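Intimin (Escherichia coli, PDB 1F00) is an outer-membrane adhesin of enteropathogenic strains that binds the translocated intimin receptor (Tir) in the host cell membrane through its C-terminal region. Local coordinates at residues 191-196 with 238-243; 215-220 with 256-261. One frame throughout, in Å; residues are numbered along the deposited sequence.

Contact 1: residues 191-196 with 238-243; sequences SKRVTY and TIISWV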
# COMPACT_ATOMS: atom_id res chain seq x y z
N SER A 191 6.86 -21.84 -21.30
CA SER A 191 7.26 -23.25 -21.28
C SER A 191 7.83 -23.79 -22.59
O SER A 191 8.57 -24.78 -22.59
CB SER A 191 6.09 -24.12 -20.82
OG SER A 191 4.99 -24.02 -21.71
N LYS A 192 7.50 -23.14 -23.70
CA LYS A 192 7.98 -23.61 -25.00
C LYS A 192 7.68 -22.63 -26.13
O LYS A 192 6.68 -21.92 -26.10
CB LYS A 192 7.29 -24.93 -25.35
CG LYS A 192 5.76 -24.82 -25.35
CD LYS A 192 5.09 -26.15 -25.67
CE LYS A 192 3.58 -26.05 -25.50
NZ LYS A 192 2.91 -27.34 -25.83
N ARG A 193 8.56 -22.59 -27.13
CA ARG A 193 8.33 -21.74 -28.29
C ARG A 193 7.36 -22.56 -29.14
O ARG A 193 7.40 -23.79 -29.14
CB ARG A 193 9.62 -21.47 -29.06
CG ARG A 193 10.57 -20.53 -28.35
CD ARG A 193 11.79 -20.25 -29.22
NE ARG A 193 12.79 -19.42 -28.54
CZ ARG A 193 13.41 -19.77 -27.42
NH1 ARG A 193 13.14 -20.93 -26.83
NH2 ARG A 193 14.31 -18.96 -26.88
N VAL A 194 6.49 -21.87 -29.87
CA VAL A 194 5.50 -22.55 -30.69
C VAL A 194 5.37 -21.89 -32.06
O VAL A 194 5.89 -20.79 -32.28
CB VAL A 194 4.12 -22.52 -29.99
CG1 VAL A 194 4.19 -23.28 -28.68
CG2 VAL A 194 3.68 -21.07 -29.74
N THR A 195 4.68 -22.55 -32.98
CA THR A 195 4.49 -21.96 -34.30
C THR A 195 3.49 -20.82 -34.14
O THR A 195 2.83 -20.71 -33.11
CB THR A 195 3.90 -22.97 -35.31
OG1 THR A 195 2.56 -23.30 -34.94
CG2 THR A 195 4.74 -24.24 -35.35
N TYR A 196 3.39 -19.98 -35.17
CA TYR A 196 2.46 -18.87 -35.13
C TYR A 196 1.02 -19.38 -34.96
O TYR A 196 0.27 -18.87 -34.13
CB TYR A 196 2.58 -18.04 -36.42
CG TYR A 196 1.54 -16.95 -36.57
CD1 TYR A 196 0.28 -17.24 -37.10
CD2 TYR A 196 1.79 -15.65 -36.13
CE1 TYR A 196 -0.70 -16.25 -37.19
CE2 TYR A 196 0.81 -14.66 -36.22
CZ TYR A 196 -0.43 -14.97 -36.75
OH TYR A 196 -1.41 -14.00 -36.85
N THR A 238 15.20 -14.30 -23.05
CA THR A 238 14.46 -13.82 -24.21
C THR A 238 13.00 -14.21 -24.15
O THR A 238 12.66 -15.36 -23.89
CB THR A 238 15.04 -14.37 -25.54
OG1 THR A 238 14.19 -13.97 -26.62
CG2 THR A 238 15.12 -15.89 -25.51
N ILE A 239 12.13 -13.23 -24.39
CA ILE A 239 10.70 -13.50 -24.43
C ILE A 239 10.20 -12.98 -25.77
O ILE A 239 9.29 -12.16 -25.85
CB ILE A 239 9.94 -12.83 -23.27
CG1 ILE A 239 10.46 -13.38 -21.94
CG2 ILE A 239 8.44 -13.14 -23.38
CD1 ILE A 239 9.72 -12.88 -20.70
N ILE A 240 10.85 -13.46 -26.83
CA ILE A 240 10.48 -13.10 -28.20
C ILE A 240 9.07 -13.66 -28.40
O ILE A 240 8.82 -14.85 -28.22
CB ILE A 240 11.49 -13.72 -29.21
CG1 ILE A 240 11.04 -13.43 -30.64
CG2 ILE A 240 11.63 -15.23 -28.96
CD1 ILE A 240 12.05 -13.90 -31.69
N SER A 241 8.14 -12.78 -28.78
CA SER A 241 6.74 -13.17 -28.95
C SER A 241 6.13 -12.80 -30.30
O SER A 241 6.40 -11.73 -30.84
CB SER A 241 5.90 -12.52 -27.84
OG SER A 241 6.57 -12.58 -26.60
N TRP A 242 5.27 -13.68 -30.81
CA TRP A 242 4.59 -13.46 -32.08
C TRP A 242 3.63 -12.28 -31.99
O TRP A 242 3.06 -12.02 -30.93
CB TRP A 242 3.75 -14.68 -32.46
CG TRP A 242 4.47 -15.97 -32.68
CD1 TRP A 242 4.45 -17.07 -31.88
CD2 TRP A 242 5.24 -16.33 -33.83
NE1 TRP A 242 5.16 -18.10 -32.45
CE2 TRP A 242 5.65 -17.67 -33.66
CE3 TRP A 242 5.63 -15.65 -34.99
CZ2 TRP A 242 6.43 -18.35 -34.61
CZ3 TRP A 242 6.40 -16.32 -35.94
CH2 TRP A 242 6.79 -17.66 -35.74
N VAL A 243 3.44 -11.56 -33.10
CA VAL A 243 2.46 -10.48 -33.15
C VAL A 243 1.59 -10.82 -34.36
O VAL A 243 2.06 -11.46 -35.30
CB VAL A 243 3.09 -9.05 -33.35
CG1 VAL A 243 4.14 -8.79 -32.28
CG2 VAL A 243 3.66 -8.90 -34.75

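Contact 2: residues 215-220 with 256-261; sequences NELENV and STYDLV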
# COMPACT_ATOMS: atom_id res chain seq x y z
N ASN A 215 3.87 -2.63 -31.71
CA ASN A 215 3.50 -1.45 -30.93
C ASN A 215 2.80 -1.83 -29.61
O ASN A 215 3.13 -1.29 -28.55
CB ASN A 215 2.60 -0.54 -31.77
CG ASN A 215 2.21 0.73 -31.04
OD1 ASN A 215 1.36 0.72 -30.15
ND2 ASN A 215 2.83 1.84 -31.42
N GLU A 216 1.86 -2.77 -29.67
CA GLU A 216 1.14 -3.16 -28.46
C GLU A 216 2.06 -3.71 -27.37
O GLU A 216 1.86 -3.41 -26.19
CB GLU A 216 0.04 -4.19 -28.80
CG GLU A 216 -0.82 -4.59 -27.58
CD GLU A 216 -2.13 -5.26 -27.98
OE1 GLU A 216 -2.12 -6.14 -28.85
OE2 GLU A 216 -3.19 -4.91 -27.40
N LEU A 217 3.06 -4.50 -27.75
CA LEU A 217 4.00 -5.04 -26.75
C LEU A 217 5.05 -4.00 -26.36
O LEU A 217 5.57 -4.02 -25.25
CB LEU A 217 4.67 -6.31 -27.28
CG LEU A 217 3.77 -7.55 -27.38
CD1 LEU A 217 4.61 -8.78 -27.71
CD2 LEU A 217 3.04 -7.77 -26.06
N GLU A 218 5.37 -3.10 -27.28
CA GLU A 218 6.34 -2.05 -26.98
C GLU A 218 5.81 -1.20 -25.82
O GLU A 218 6.57 -0.77 -24.95
CB GLU A 218 6.58 -1.17 -28.20
CG GLU A 218 7.56 -0.05 -27.96
CD GLU A 218 7.75 0.83 -29.18
OE1 GLU A 218 8.52 1.82 -29.09
OE2 GLU A 218 7.14 0.53 -30.23
N ASN A 219 4.51 -0.96 -25.81
CA ASN A 219 3.91 -0.18 -24.74
C ASN A 219 4.00 -0.93 -23.42
O ASN A 219 4.07 -0.32 -22.35
CB ASN A 219 2.47 0.20 -25.08
CG ASN A 219 2.40 1.38 -26.03
OD1 ASN A 219 3.01 2.43 -25.78
ND2 ASN A 219 1.66 1.23 -27.13
N VAL A 220 4.01 -2.26 -23.49
CA VAL A 220 4.12 -3.08 -22.30
C VAL A 220 5.53 -2.88 -21.71
O VAL A 220 5.69 -2.65 -20.52
CB VAL A 220 3.92 -4.58 -22.63
CG1 VAL A 220 4.13 -5.42 -21.38
CG2 VAL A 220 2.51 -4.80 -23.19
N SER A 256 5.97 -11.03 -37.55
CA SER A 256 6.91 -10.21 -36.81
C SER A 256 6.85 -10.62 -35.35
O SER A 256 5.95 -11.36 -34.94
CB SER A 256 6.57 -8.73 -36.96
OG SER A 256 6.81 -8.29 -38.28
N THR A 257 7.82 -10.15 -34.58
CA THR A 257 7.88 -10.45 -33.16
C THR A 257 8.42 -9.25 -32.39
O THR A 257 9.00 -8.32 -32.97
CB THR A 257 8.84 -11.62 -32.86
OG1 THR A 257 10.18 -11.22 -33.19
CG2 THR A 257 8.47 -12.88 -33.67
N TYR A 258 8.19 -9.27 -31.08
CA TYR A 258 8.70 -8.24 -30.20
C TYR A 258 9.15 -9.04 -28.99
O TYR A 258 8.51 -10.03 -28.61
CB TYR A 258 7.63 -7.23 -29.80
CG TYR A 258 8.19 -6.10 -28.97
CD1 TYR A 258 8.81 -5.00 -29.57
CD2 TYR A 258 8.12 -6.14 -27.58
CE1 TYR A 258 9.35 -3.96 -28.80
CE2 TYR A 258 8.66 -5.11 -26.80
CZ TYR A 258 9.27 -4.03 -27.41
OH TYR A 258 9.79 -3.02 -26.63
N ASP A 259 10.26 -8.62 -28.39
CA ASP A 259 10.82 -9.33 -27.25
C ASP A 259 10.60 -8.53 -25.97
O ASP A 259 11.13 -7.43 -25.82
CB ASP A 259 12.32 -9.53 -27.52
CG ASP A 259 12.95 -10.56 -26.62
OD1 ASP A 259 13.77 -11.36 -27.13
OD2 ASP A 259 12.64 -10.58 -25.41
N LEU A 260 9.81 -9.09 -25.05
CA LEU A 260 9.51 -8.42 -23.80
C LEU A 260 10.72 -8.28 -22.87
O LEU A 260 10.62 -7.67 -21.81
CB LEU A 260 8.36 -9.12 -23.07
CG LEU A 260 6.98 -8.91 -23.73
CD1 LEU A 260 5.93 -9.72 -22.99
CD2 LEU A 260 6.62 -7.43 -23.70
N VAL A 261 11.85 -8.86 -23.27
CA VAL A 261 13.07 -8.73 -22.49
C VAL A 261 14.05 -7.83 -23.24
O VAL A 261 14.53 -6.83 -22.69
CB VAL A 261 13.77 -10.09 -22.23
CG1 VAL A 261 15.18 -9.84 -21.67
CG2 VAL A 261 12.97 -10.91 -21.22

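Contact 1: residues 191-196 with 238-243
Trp242 NE1 gives its hydrogen to the backbone Val194 O at 2.8 Å, across the gap between strand 240-242 and the end of the weakly bonded strand 192-194. The oxygen lies practically in the indole plane, whereas NE1 stands well above the plane of the Val194 carbonyl group, and the N-H...O angle of 149° makes the bond moderately bent. CG of Trp242 stands anti to its carbonyl carbon (chi1 -62°), and the ring beyond it reaches the corner where the chain enters helix 196-205. There Tyr196 CA sits over the centre of one indole face, a CH-pi contact 3.9 Å from the centroid of the five-membered ring. The Tyr196 ring meets the same indole as an offset edge-to-face pair, its edge turned to the face of Trp242, with planes at 86° and centroids 5.9 Å apart; its closest carbon, CD2, comes within 4.0 Å of Trp242 CE3. This is the C-type lectin-like domain, and the indole projects from strand 240-242 onto the first turn of helix 196-205, with Ala199 and Ala255 also against it. Farther out, Tyr196 CE2 passes 3.6 Å from Val243 O, which lies in the plane of the phenol ring, and the hydroxyl is hydrogen-bonded to Gln245 N. At the other end, Arg193 runs extended from CG to NE and crosses Thr238 at about a right angle, NH2 lying 3.5 Å from the methyl CG2, while Thr238 OG1 bonds to Asp259.

Contact 2: residues 215-220 with 256-261
The Tyr258 ring has the backbone of helix 214-224 over one face: Glu218 N stands 3.9 Å above the plane, offset toward the rim, and Glu218 CA lies over the same ring, 3.6 Å from Tyr258 CZ. Leu217 reaches the ring obliquely, its CB 3.5 Å from Tyr258 CD2, and its CD1 continues back to Tyr258 CB, the two side chains sliding past each other in opposite directions. Tyr258 CG is anti to the backbone N (chi1 -176°), and the ring beyond it extends from strand 254-259 to the helix. Glu218 crosses the phenol at about a right angle; its CG passes 3.9 Å from Tyr258 OH before the extended chain leads the carboxylate away from the strand. Within the C-type lectin-like domain, helix 214-224 packs on the sheet at Tyr258 and on the loop just after the strand at Leu260, through its inward residues Leu217 and Val220. No hydrogen bond joins the two segments. Leu260 CD2 faces Leu217 O at 3.9 Å and Val220 CG1 at 4.0 Å, both on the helix side of the methyl, and Ile186 of strand 184-190 touches both Val220 and Leu260. Where the strand ends, Asp259 points away from the helix and forms an Asx turn: its OD2 accepts the backbone N of Val261 at 2.9 Å with an N-H...O angle of 154°, and also bonds to the backbone nitrogens of Ile239 and Lys262.

Contacts 1 and 2 lie in the same C-type lectin-like domain, with centres about 12 Å apart. Their segments alternate along the chain, in the order 191-196, 215-220, 238-243, 256-261. Strands 240-242 and 254-259 are antiparallel neighbours in one sheet, so the contacts meet directly: Ser241 N lies 2.8 Å from Tyr258 O, a probable hydrogen bond. On this shared pair, contact 1 attaches the start of helix 196-205 and contact 2 attaches helix 214-224. Both helices therefore pack against the same pair of strands, at the far end of the elongated chain from its N-terminal Ig-like domain.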